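Local atomic coordinates of erythromycin C-12 hydroxylase (Saccharopolyspora erythraea, PDB entry 2JJN), a protein that hydroxylates the macrolactone ring of erythromycin D at C-12 to give erythromycin C, using heme, molecular oxygen and NADPH. Residues D134-L139 and T245-L250; L139-P144 and D164-L169; S70-R75 and A80-G85; T61-T66 and M291-T296. The protein carries 2 engineered substitutions. All coordinates share one frame; numbering follows the deposited sequence.

Interaction 1: D134-L139 and T245-L250; sequences DLVDVL and TTTVLL. With HEM (protoporphyrin IX containing Fe), chain B.
Few side chains bridge two well-separated helices here, and L135 spends its CD2 methyl on a backbone oxygen, lying 4.2 Å from L250 O. The short axes of 135-139 and 245-250 approach only to 10.4 Å, running at 131° to each other, and the gap is spanned by branches of L135, V136, L139, T247 and L250. L250 is met from the other helix by two leucines. Its CG lies near L135 CD2, and its CD2 packs 3.8 Å from L139 CD2, these last two side chains crossing at about a right angle. Farther toward the N-terminal end of 245-250, V136 CG1 touches T247 CG2 at 4.1 Å. With chi1 at -62° the T247 methyl stands anti to the backbone N and faces V136, while OG1 has A140 O as its main partner, with H243 O also within hydrogen-bonding reach. The segment 245-250 belongs to helix 228-259, the long helix of the cytochrome P450 fold that runs beside the heme. There T245 OG1, hydrogen-bonded to A241 O, packs 3.1 Å from HEM CAB, and L249 CD2 lies 3.5 Å from HEM CBB, a vinyl carbon. The helix beginning at L135 is N-capped by D134, whose OD2 accepts from V136 N and OD1 from D137 N, both from above the carboxylate plane. The same two oxygens also bond L399 N and H398 ND1, tying the cap to a neighbouring loop.

Interaction 2: L139-P144 and D164-L169; sequences LAFPLP and DWSGAL
F141 points CE1 of its ring into the angle between D164 and W165. The carboxylate of D164 comes from the opposite direction and sets OD2 at the ring edge, near the ring plane, 3.2 Å from F141 CE1; the two flat groups are turned 75° against each other. Such an edge, with its slightly positive C-H groups, is a reasonable neighbour for an acidic oxygen. W165 instead slides past F141, its five-membered ring nearly parallel (23°) but so far displaced, 5.2 Å between centroids, that the rings barely overlap. In the modelled conformer F141 CE1 and W165 NE1 are 3.4 Å apart. A chi1 of 58° sets W165 CG between the backbone N and the carbonyl carbon, and the indole reaches out from the helix start toward F141. D164 OD2 and S166 OG lie over one indole face, offset toward its rim. D164 is the helix N-cap: OD2 takes a short 2.6 Å bond from S166 N, which fixes the oxygen facing F141. The contact joins the junction of helices 135-140 and 142-152 to the beginning of helix 165-171. H243, from helix 228-259, lies edge-to-face with both F141 and W165 and bonds F141 O, while W165 also rests on I244 and T247 of that helix.

Interaction 3: S70-R75 and A80-G85; sequences SSDPTR and ASPTPG
T74 carries most of this contact with A80, S81 and P82. From its CA the side chain heads toward 80-85, and CB already touches the facing segment, 3.8 Å from both A80 O and A80 CB. The methyl CG2 goes on to the next peptide and lies 3.5 Å from S81 O. The hydroxyl takes the remaining direction: chi1 of 73° turns OG1 between the backbone N and the carbonyl carbon, where it donates to D72 OD2 at 2.7 Å. OG1 also packs against P82, 3.7 Å from its N. D72 OD2 accepts from T74 N as well, at 3.1 Å, closing an Asx turn; both donors reach the oxygen from the same face of the carboxylate, the hydroxyl on its syn side. The other oxygen, D72 OD1, lies 4.0 Å from P82 CG. An ST turn, S70 OG to D72 N, directly precedes it. The same loop carries the substrate-binding residues H88 and E89, the side chain of E89 about 5 Å from that of T74. The Asx and ST bonds lie within 70-75 and none joins it to 80-85, implying that these two segments meet by van der Waals contact alone, while the two donors probably favour a charged D72.

Interaction 4: T61-T66 and M291-T296; sequences TVLRDT and MQRTTT. With HEM (protoporphyrin IX containing Fe), chain B.
L63 lays its CD2 methyl over one face of the R293 guanidinium, 3.5 Å from NH2, the two side chains crossing at about a right angle. Its other methyl, CD1, comes to 3.4 Å from M291 CE, which is short for two carbons, although M291 is modelled in two conformers and the value deserves caution. V62 CG1 packs lightly beside R293 CG. The packing round L63 is close-set; the edge of the guanidinium is hydrated. One water links V62 O (2.7 Å) to R293 NE (3.0 Å), and a second links L63 O to R293 NH2, so backbone carbonyls of helix 56-64 also reach the arginine through water. The remaining N-H groups look to the cofactor and the strand: NH2 donates to HEM O1A at 2.8 Å, almost straight at 176°, NH1 donates to HEM O2A at 2.9 Å, and NH1 also bonds Q292 O. All five N-H groups are thereby used, which fixes the rotation of the guanidinium and keeps its edge toward the propionate. A bend at chi2 (-68°) turns the chain from the strand toward that group. With H95, R99 and H351, R293 forms the basic set that binds the heme propionates, an arrangement familiar in cytochromes P450.

Interactions 1 and 4 are buried and both touch the heme, yet from opposite sides of the chain's centre: interaction 1 rests on methyl packing between helices, whereas interaction 4 combines methyl packing with water bridges and charged bonds to a propionate. Interactions 2 and 3 are surface contacts, one aromatic and one between loop segments. Interactions 1 and 2 share L139 and helix 135-140, and are joined directly by V136 O to F141 N, 2.9 Å, a probable hydrogen bond. Interactions 3 and 4 also meet, through S70 N to T294 O, 2.8 Å, where strands 69-70 and 290-295 pair. The two groups stand apart, with the centres of interactions 1 and 4 about 30 Å from each other.

Interaction 1: D134-L139 and T245-L250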
# COMPACT_ATOMS: atom_id res chain seq x y z
N ASP A 134 -2.51 2.82 -21.38
CA ASP A 134 -1.77 2.79 -20.14
C ASP A 134 -2.68 2.15 -19.09
O ASP A 134 -3.73 2.72 -18.79
CB ASP A 134 -1.38 4.20 -19.71
CG ASP A 134 -0.82 4.25 -18.33
OD1 ASP A 134 -0.88 5.34 -17.70
OD2 ASP A 134 -0.33 3.23 -17.82
N LEU A 135 -2.31 0.98 -18.56
CA LEU A 135 -3.14 0.36 -17.54
C LEU A 135 -3.35 1.27 -16.33
O LEU A 135 -4.39 1.23 -15.69
CB LEU A 135 -2.48 -0.95 -17.07
CG LEU A 135 -3.27 -1.76 -16.05
CD1 LEU A 135 -4.48 -2.29 -16.73
CD2 LEU A 135 -2.42 -2.85 -15.46
N VAL A 136 -2.34 2.09 -16.00
CA VAL A 136 -2.46 2.92 -14.81
C VAL A 136 -3.49 4.06 -15.06
O VAL A 136 -4.44 4.23 -14.32
CB VAL A 136 -1.09 3.49 -14.39
CG1 VAL A 136 -1.25 4.45 -13.20
CG2 VAL A 136 -0.13 2.38 -14.03
N ASP A 137 -3.28 4.89 -16.09
CA ASP A 137 -4.21 5.94 -16.36
C ASP A 137 -5.64 5.44 -16.59
O ASP A 137 -6.61 6.12 -16.20
CB ASP A 137 -3.79 6.78 -17.59
CG ASP A 137 -2.65 7.70 -17.32
OD1 ASP A 137 -2.19 7.84 -16.17
OD2 ASP A 137 -2.16 8.26 -18.33
N VAL A 138 -5.77 4.26 -17.23
CA VAL A 138 -7.10 3.79 -17.65
C VAL A 138 -7.84 3.15 -16.49
O VAL A 138 -9.05 3.37 -16.31
CB VAL A 138 -7.03 2.80 -18.82
CG1 VAL A 138 -8.38 2.08 -19.06
CG2 VAL A 138 -6.63 3.55 -20.09
N LEU A 139 -7.12 2.34 -15.70
CA LEU A 139 -7.80 1.52 -14.68
C LEU A 139 -7.15 1.59 -13.30
O LEU A 139 -7.86 1.79 -12.30
CB LEU A 139 -7.83 0.04 -15.13
CG LEU A 139 -8.50 -0.90 -14.10
CD1 LEU A 139 -9.97 -0.53 -13.88
CD2 LEU A 139 -8.42 -2.36 -14.53
N THR A 245 -1.69 1.96 -2.95
CA THR A 245 -1.25 0.56 -2.87
C THR A 245 -2.01 -0.25 -3.89
O THR A 245 -1.45 -1.10 -4.56
CB THR A 245 -1.60 -0.04 -1.50
OG1 THR A 245 -2.99 0.18 -1.24
CG2 THR A 245 -0.75 0.55 -0.41
N THR A 246 -3.29 0.00 -4.01
CA THR A 246 -4.07 -0.81 -4.92
C THR A 246 -3.67 -0.50 -6.35
O THR A 246 -3.47 -1.42 -7.17
CB THR A 246 -5.60 -0.73 -4.56
OG1 THR A 246 -5.78 -0.62 -3.12
CG2 THR A 246 -6.37 -1.87 -5.07
N THR A 247 -3.38 0.77 -6.65
CA THR A 247 -2.85 1.16 -7.96
C THR A 247 -1.48 0.48 -8.29
O THR A 247 -1.33 -0.12 -9.34
CB THR A 247 -2.68 2.67 -8.03
OG1 THR A 247 -3.98 3.26 -7.86
CG2 THR A 247 -2.03 3.16 -9.38
N VAL A 248 -0.54 0.55 -7.36
CA VAL A 248 0.75 -0.13 -7.52
C VAL A 248 0.59 -1.66 -7.62
O VAL A 248 1.27 -2.31 -8.44
CB VAL A 248 1.64 0.26 -6.31
CG1 VAL A 248 2.87 -0.60 -6.27
CG2 VAL A 248 1.98 1.81 -6.42
N LEU A 249 -0.27 -2.25 -6.80
CA LEU A 249 -0.42 -3.72 -6.84
C LEU A 249 -0.94 -4.18 -8.18
O LEU A 249 -0.41 -5.15 -8.75
CB LEU A 249 -1.33 -4.21 -5.74
CG LEU A 249 -1.50 -5.73 -5.71
CD1 LEU A 249 -0.17 -6.42 -5.55
CD2 LEU A 249 -2.43 -6.17 -4.56
N LEU A 250 -1.96 -3.48 -8.71
CA LEU A 250 -2.53 -3.98 -9.99
C LEU A 250 -1.49 -3.93 -11.10
O LEU A 250 -1.38 -4.89 -11.90
CB LEU A 250 -3.77 -3.19 -10.37
CG LEU A 250 -4.47 -3.70 -11.65
CD1 LEU A 250 -4.85 -5.17 -11.45
CD2 LEU A 250 -5.72 -2.87 -11.96
CHA HEM B . -1.92 -0.42 7.28
CHB HEM B . -0.19 -2.34 3.14
CHC HEM B . -4.45 -1.47 0.99
CHD HEM B . -5.87 1.15 4.84
C1A HEM B . -1.15 -1.07 6.34
C2A HEM B . 0.20 -1.59 6.59
C3A HEM B . 0.68 -2.10 5.46
C4A HEM B . -0.33 -1.92 4.43
CMA HEM B . 2.07 -2.73 5.23
CAA HEM B . 0.93 -1.58 7.95
CBA HEM B . 1.60 -0.24 8.22
CGA HEM B . 2.53 -0.30 9.43
O1A HEM B . 2.65 -1.37 10.08
O2A HEM B . 3.12 0.79 9.75
C1B HEM B . -1.22 -2.27 2.19
C2B HEM B . -1.16 -2.84 0.87
C3B HEM B . -2.35 -2.61 0.27
C4B HEM B . -3.16 -1.88 1.24
CMB HEM B . 0.11 -3.56 0.38
CAB HEM B . -2.86 -2.94 -1.15
CBB HEM B . -2.47 -4.03 -1.73
C1C HEM B . -5.20 -0.68 1.85
C2C HEM B . -6.53 -0.18 1.56
C3C HEM B . -6.93 0.54 2.63
C4C HEM B . -5.86 0.51 3.63
CMC HEM B . -7.28 -0.49 0.24
CAC HEM B . -8.23 1.34 2.85
CBC HEM B . -9.42 0.90 2.45
C1D HEM B . -4.92 0.96 5.80
C2D HEM B . -4.98 1.58 7.08
C3D HEM B . -3.79 1.09 7.84
C4D HEM B . -3.09 0.22 6.94
CMD HEM B . -6.07 2.57 7.60
CAD HEM B . -3.36 1.45 9.27
CBD HEM B . -3.91 0.44 10.29
CGD HEM B . -3.38 0.75 11.66
O1D HEM B . -2.43 1.54 11.80
O2D HEM B . -3.93 0.18 12.62
NA HEM B . -1.46 -1.32 4.99
NB HEM B . -2.44 -1.64 2.40
NC HEM B . -4.84 -0.21 3.09
ND HEM B . -3.77 0.14 5.74
FE HEM B . -3.17 -0.90 4.10
O HOH W 1 -2.17 0.93 3.38

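Interaction 2: L139-P144 and D164-L169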
# COMPACT_ATOMS: atom_id res chain seq x y z
N LEU A 139 -7.12 2.34 -15.70
CA LEU A 139 -7.80 1.52 -14.68
C LEU A 139 -7.15 1.59 -13.30
O LEU A 139 -7.86 1.79 -12.30
CB LEU A 139 -7.83 0.04 -15.13
CG LEU A 139 -8.50 -0.90 -14.10
CD1 LEU A 139 -9.97 -0.53 -13.88
CD2 LEU A 139 -8.42 -2.36 -14.53
N ALA A 140 -5.85 1.38 -13.22
CA ALA A 140 -5.30 1.08 -11.87
C ALA A 140 -5.34 2.32 -11.02
O ALA A 140 -5.49 2.24 -9.80
CB ALA A 140 -3.89 0.53 -11.96
N PHE A 141 -5.18 3.48 -11.64
CA PHE A 141 -5.25 4.73 -10.87
C PHE A 141 -6.70 5.09 -10.56
O PHE A 141 -7.05 5.25 -9.36
CB PHE A 141 -4.52 5.88 -11.57
CG PHE A 141 -4.48 7.14 -10.75
CD1 PHE A 141 -3.38 7.38 -9.92
CD2 PHE A 141 -5.53 8.05 -10.80
CE1 PHE A 141 -3.33 8.56 -9.15
CE2 PHE A 141 -5.51 9.23 -10.03
CZ PHE A 141 -4.41 9.46 -9.21
N PRO A 142 -7.59 5.22 -11.57
CA PRO A 142 -8.97 5.65 -11.26
C PRO A 142 -9.81 4.69 -10.39
O PRO A 142 -10.66 5.14 -9.62
CB PRO A 142 -9.64 5.82 -12.60
CG PRO A 142 -8.69 5.27 -13.64
CD PRO A 142 -7.36 5.07 -13.03
N LEU A 143 -9.63 3.39 -10.57
CA LEU A 143 -10.51 2.46 -9.87
C LEU A 143 -10.52 2.67 -8.36
O LEU A 143 -11.61 2.91 -7.83
CB LEU A 143 -10.20 1.00 -10.26
CG LEU A 143 -10.95 -0.03 -9.42
CD1 LEU A 143 -12.49 -0.03 -9.71
CD2 LEU A 143 -10.33 -1.40 -9.74
N PRO A 144 -9.35 2.56 -7.68
CA PRO A 144 -9.40 2.66 -6.21
C PRO A 144 -9.89 4.00 -5.71
O PRO A 144 -10.56 4.05 -4.65
CB PRO A 144 -7.96 2.40 -5.74
CG PRO A 144 -7.13 2.25 -7.00
CD PRO A 144 -7.98 2.37 -8.20
N ASP A 164 -1.99 14.72 -6.70
CA ASP A 164 -1.74 13.32 -6.97
C ASP A 164 -0.62 12.78 -6.10
O ASP A 164 0.47 13.37 -6.00
CB ASP A 164 -1.41 13.13 -8.46
CG ASP A 164 -1.11 11.68 -8.83
OD1 ASP A 164 -0.70 11.45 -9.99
OD2 ASP A 164 -1.27 10.78 -7.98
N TRP A 165 -0.91 11.64 -5.46
CA TRP A 165 0.09 10.92 -4.69
C TRP A 165 1.26 10.50 -5.57
O TRP A 165 2.37 10.41 -5.08
CB TRP A 165 -0.53 9.72 -3.95
CG TRP A 165 -1.22 8.71 -4.83
CD1 TRP A 165 -2.56 8.61 -5.06
CD2 TRP A 165 -0.60 7.66 -5.59
NE1 TRP A 165 -2.82 7.56 -5.91
CE2 TRP A 165 -1.63 6.96 -6.25
CE3 TRP A 165 0.73 7.23 -5.76
CZ2 TRP A 165 -1.39 5.87 -7.09
CZ3 TRP A 165 0.98 6.15 -6.60
CH2 TRP A 165 -0.08 5.47 -7.25
N SER A 166 1.01 10.20 -6.85
CA SER A 166 2.07 9.73 -7.74
C SER A 166 3.11 10.83 -7.94
O SER A 166 4.31 10.56 -8.02
CB SER A 166 1.51 9.26 -9.09
OG SER A 166 0.63 8.16 -8.90
N GLY A 167 2.64 12.08 -7.99
CA GLY A 167 3.56 13.20 -8.14
C GLY A 167 4.39 13.42 -6.89
O GLY A 167 5.60 13.64 -6.97
N ALA A 168 3.73 13.39 -5.73
CA ALA A 168 4.41 13.61 -4.44
C ALA A 168 5.52 12.57 -4.25
O ALA A 168 6.63 12.88 -3.79
CB ALA A 168 3.39 13.51 -3.31
N LEU A 169 5.21 11.31 -4.60
CA LEU A 169 6.16 10.22 -4.42
C LEU A 169 7.36 10.41 -5.31
O LEU A 169 8.45 9.91 -5.01
CB LEU A 169 5.49 8.86 -4.71
CG LEU A 169 4.35 8.38 -3.80
CD1 LEU A 169 3.96 6.93 -4.10
CD2 LEU A 169 4.71 8.52 -2.32

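Interaction 3: S70-R75 and A80-G85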
# COMPACT_ATOMS: atom_id res chain seq x y z
N SER A 70 8.14 2.22 18.22
CA SER A 70 6.97 3.10 18.07
C SER A 70 6.61 3.39 16.62
O SER A 70 7.50 3.43 15.76
CB SER A 70 7.23 4.40 18.85
OG SER A 70 6.23 5.37 18.50
N SER A 71 5.31 3.59 16.34
CA SER A 71 4.88 3.97 15.03
C SER A 71 4.79 5.47 14.86
O SER A 71 4.42 5.93 13.79
CB SER A 71 3.52 3.35 14.69
OG SER A 71 3.69 1.98 14.44
N ASP A 72 5.13 6.21 15.90
CA ASP A 72 5.07 7.66 15.85
C ASP A 72 6.40 8.17 15.29
O ASP A 72 7.40 8.14 16.02
CB ASP A 72 4.80 8.15 17.26
CG ASP A 72 4.68 9.67 17.35
OD1 ASP A 72 4.52 10.14 18.49
OD2 ASP A 72 4.78 10.33 16.30
N PRO A 73 6.44 8.62 14.02
CA PRO A 73 7.75 9.03 13.47
C PRO A 73 8.21 10.35 14.03
O PRO A 73 9.40 10.67 13.90
CB PRO A 73 7.50 9.23 11.98
CG PRO A 73 6.03 9.49 11.85
CD PRO A 73 5.35 8.82 13.04
N THR A 74 7.27 11.10 14.63
CA THR A 74 7.51 12.49 15.04
C THR A 74 8.48 12.53 16.22
O THR A 74 9.14 13.55 16.47
CB THR A 74 6.18 13.31 15.37
OG1 THR A 74 5.59 12.90 16.61
CG2 THR A 74 5.14 13.19 14.26
N ARG A 75 8.59 11.39 16.91
CA ARG A 75 9.52 11.25 18.03
C ARG A 75 10.95 11.65 17.64
O ARG A 75 11.72 12.19 18.47
CB ARG A 75 9.49 9.80 18.54
CG ARG A 75 8.13 9.38 19.18
CD ARG A 75 8.16 7.96 19.81
NE ARG A 75 9.06 7.90 20.97
CZ ARG A 75 8.68 7.68 22.24
NH1 ARG A 75 7.40 7.49 22.56
NH2 ARG A 75 9.60 7.64 23.20
N ALA A 80 8.23 18.26 15.06
CA ALA A 80 6.99 17.62 14.59
C ALA A 80 6.17 17.10 15.75
O ALA A 80 6.73 16.79 16.80
CB ALA A 80 7.29 16.49 13.59
N SER A 81 4.85 17.08 15.59
CA SER A 81 3.98 16.51 16.61
C SER A 81 2.95 15.56 15.97
O SER A 81 2.73 15.63 14.75
CB SER A 81 3.30 17.61 17.41
OG SER A 81 3.06 17.16 18.74
N PRO A 82 2.33 14.68 16.79
CA PRO A 82 1.37 13.67 16.30
C PRO A 82 0.14 14.31 15.63
O PRO A 82 -0.28 15.40 16.06
CB PRO A 82 0.92 12.96 17.57
CG PRO A 82 1.98 13.20 18.56
CD PRO A 82 2.54 14.55 18.25
N THR A 83 -0.41 13.66 14.61
CA THR A 83 -1.63 14.11 13.95
C THR A 83 -2.84 13.28 14.44
O THR A 83 -2.94 12.08 14.14
CB THR A 83 -1.51 13.91 12.43
OG1 THR A 83 -0.34 14.60 11.95
CG2 THR A 83 -2.74 14.42 11.70
N PRO A 84 -3.80 13.92 15.13
CA PRO A 84 -4.95 13.17 15.64
C PRO A 84 -5.65 12.35 14.57
O PRO A 84 -5.93 12.87 13.49
CB PRO A 84 -5.91 14.27 16.10
CG PRO A 84 -4.97 15.39 16.51
CD PRO A 84 -3.88 15.36 15.48
N GLY A 85 -5.95 11.08 14.85
CA GLY A 85 -6.69 10.28 13.88
C GLY A 85 -5.83 9.51 12.89
O GLY A 85 -6.34 8.67 12.17

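Interaction 4: T61-T66 and M291-T296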
# COMPACT_ATOMS: atom_id res chain seq x y z
N THR A 61 9.95 -9.35 14.46
CA THR A 61 10.27 -8.91 15.84
C THR A 61 9.99 -7.44 16.02
O THR A 61 9.36 -7.05 17.01
CB THR A 61 11.71 -9.25 16.16
OG1 THR A 61 11.79 -10.69 16.25
CG2 THR A 61 12.19 -8.61 17.45
N VAL A 62 10.46 -6.64 15.06
CA VAL A 62 10.37 -5.19 15.14
C VAL A 62 8.90 -4.79 15.07
O VAL A 62 8.47 -3.99 15.90
CB VAL A 62 11.16 -4.51 14.02
CG1 VAL A 62 10.82 -3.00 13.92
CG2 VAL A 62 12.66 -4.73 14.29
N LEU A 63 8.19 -5.31 14.09
CA LEU A 63 6.77 -4.95 13.95
C LEU A 63 5.91 -5.40 15.10
O LEU A 63 4.92 -4.71 15.46
CB LEU A 63 6.18 -5.44 12.62
CG LEU A 63 6.88 -4.90 11.37
CD1 LEU A 63 6.40 -5.53 10.04
CD2 LEU A 63 6.77 -3.35 11.34
N ARG A 64 6.24 -6.51 15.75
CA ARG A 64 5.41 -6.95 16.87
C ARG A 64 5.53 -6.07 18.10
O ARG A 64 4.54 -5.88 18.83
CB ARG A 64 5.80 -8.38 17.25
CG ARG A 64 4.80 -9.01 18.12
CD ARG A 64 5.43 -9.84 19.17
NE ARG A 64 6.30 -9.09 20.08
CZ ARG A 64 5.89 -8.31 21.09
NH1 ARG A 64 4.60 -8.13 21.35
NH2 ARG A 64 6.80 -7.70 21.84
N ASP A 65 6.74 -5.59 18.38
CA ASP A 65 6.99 -4.97 19.64
C ASP A 65 6.74 -3.47 19.55
O ASP A 65 7.64 -2.70 19.28
CB ASP A 65 8.43 -5.28 20.04
CG ASP A 65 8.80 -4.75 21.41
OD1 ASP A 65 7.99 -4.02 22.09
OD2 ASP A 65 9.99 -5.00 21.75
N THR A 66 5.50 -3.06 19.84
CA THR A 66 5.10 -1.67 19.73
C THR A 66 5.69 -0.80 20.85
O THR A 66 5.89 0.44 20.66
CB THR A 66 3.55 -1.51 19.72
OG1 THR A 66 3.03 -2.04 20.93
CG2 THR A 66 2.94 -2.19 18.47
N MET A 291 8.59 -0.38 6.03
CA MET A 291 7.81 0.38 7.01
C MET A 291 8.76 1.00 8.00
O MET A 291 9.83 0.50 8.16
CB MET A 291 6.78 -0.49 7.77
CG MET A 291 5.57 -0.79 6.94
SD MET A 291 5.91 -2.44 6.49
CE MET A 291 5.17 -3.27 7.89
N GLN A 292 8.34 2.08 8.65
CA GLN A 292 9.21 2.80 9.58
C GLN A 292 8.70 2.72 10.98
O GLN A 292 7.47 2.73 11.23
CB GLN A 292 9.32 4.30 9.20
CG GLN A 292 10.24 4.45 7.95
CD GLN A 292 9.51 4.18 6.64
OE1 GLN A 292 9.98 3.44 5.76
NE2 GLN A 292 8.36 4.81 6.50
N ARG A 293 9.66 2.60 11.89
CA ARG A 293 9.41 2.65 13.37
C ARG A 293 10.43 3.57 14.02
O ARG A 293 11.42 3.95 13.39
CB ARG A 293 9.47 1.24 14.01
CG ARG A 293 8.48 0.26 13.41
CD ARG A 293 7.04 0.71 13.81
NE ARG A 293 6.02 -0.32 13.53
CZ ARG A 293 5.24 -0.33 12.46
NH1 ARG A 293 5.39 0.56 11.47
NH2 ARG A 293 4.26 -1.22 12.38
N THR A 294 10.19 3.94 15.27
CA THR A 294 11.21 4.71 16.01
C THR A 294 11.47 4.00 17.34
O THR A 294 10.53 3.62 18.02
CB THR A 294 10.76 6.15 16.24
OG1 THR A 294 9.49 6.16 16.89
CG2 THR A 294 10.69 6.88 14.92
N THR A 295 12.73 3.80 17.72
CA THR A 295 12.97 3.12 18.99
C THR A 295 12.66 4.06 20.16
O THR A 295 12.98 5.26 20.14
CB THR A 295 14.44 2.68 19.13
OG1 THR A 295 15.29 3.80 18.92
CG2 THR A 295 14.76 1.64 18.04
N THR A 296 12.05 3.48 21.18
CA THR A 296 11.71 4.27 22.39
C THR A 296 12.76 4.12 23.48
O THR A 296 12.68 4.79 24.52
CB THR A 296 10.36 3.84 22.97
OG1 THR A 296 10.40 2.46 23.38
CG2 THR A 296 9.30 4.00 21.87
CHA HEM B . -1.92 -0.42 7.28
CHB HEM B . -0.19 -2.34 3.14
CHC HEM B . -4.45 -1.47 0.99
CHD HEM B . -5.87 1.15 4.84
C1A HEM B . -1.15 -1.07 6.34
C2A HEM B . 0.20 -1.59 6.59
C3A HEM B . 0.68 -2.10 5.46
C4A HEM B . -0.33 -1.92 4.43
CMA HEM B . 2.07 -2.73 5.23
CAA HEM B . 0.93 -1.58 7.95
CBA HEM B . 1.60 -0.24 8.22
CGA HEM B . 2.53 -0.30 9.43
O1A HEM B . 2.65 -1.37 10.08
O2A HEM B . 3.12 0.79 9.75
C1B HEM B . -1.22 -2.27 2.19
C2B HEM B . -1.16 -2.84 0.87
C3B HEM B . -2.35 -2.61 0.27
C4B HEM B . -3.16 -1.88 1.24
CMB HEM B . 0.11 -3.56 0.38
CAB HEM B . -2.86 -2.94 -1.15
CBB HEM B . -2.47 -4.03 -1.73
C1C HEM B . -5.20 -0.68 1.85
C2C HEM B . -6.53 -0.18 1.56
C3C HEM B . -6.93 0.54 2.63
C4C HEM B . -5.86 0.51 3.63
CMC HEM B . -7.28 -0.49 0.24
CAC HEM B . -8.23 1.34 2.85
CBC HEM B . -9.42 0.90 2.45
C1D HEM B . -4.92 0.96 5.80
C2D HEM B . -4.98 1.58 7.08
C3D HEM B . -3.79 1.09 7.84
C4D HEM B . -3.09 0.22 6.94
CMD HEM B . -6.07 2.57 7.60
CAD HEM B . -3.36 1.45 9.27
CBD HEM B . -3.91 0.44 10.29
CGD HEM B . -3.38 0.75 11.66
O1D HEM B . -2.43 1.54 11.80
O2D HEM B . -3.93 0.18 12.62
NA HEM B . -1.46 -1.32 4.99
NB HEM B . -2.44 -1.64 2.40
NC HEM B . -4.84 -0.21 3.09
ND HEM B . -3.77 0.14 5.74
FE HEM B . -3.17 -0.90 4.10
O HOH W 2 6.62 -1.99 15.89
O HOH W 3 3.79 -2.19 15.10
O HOH W 1 -2.17 0.93 3.38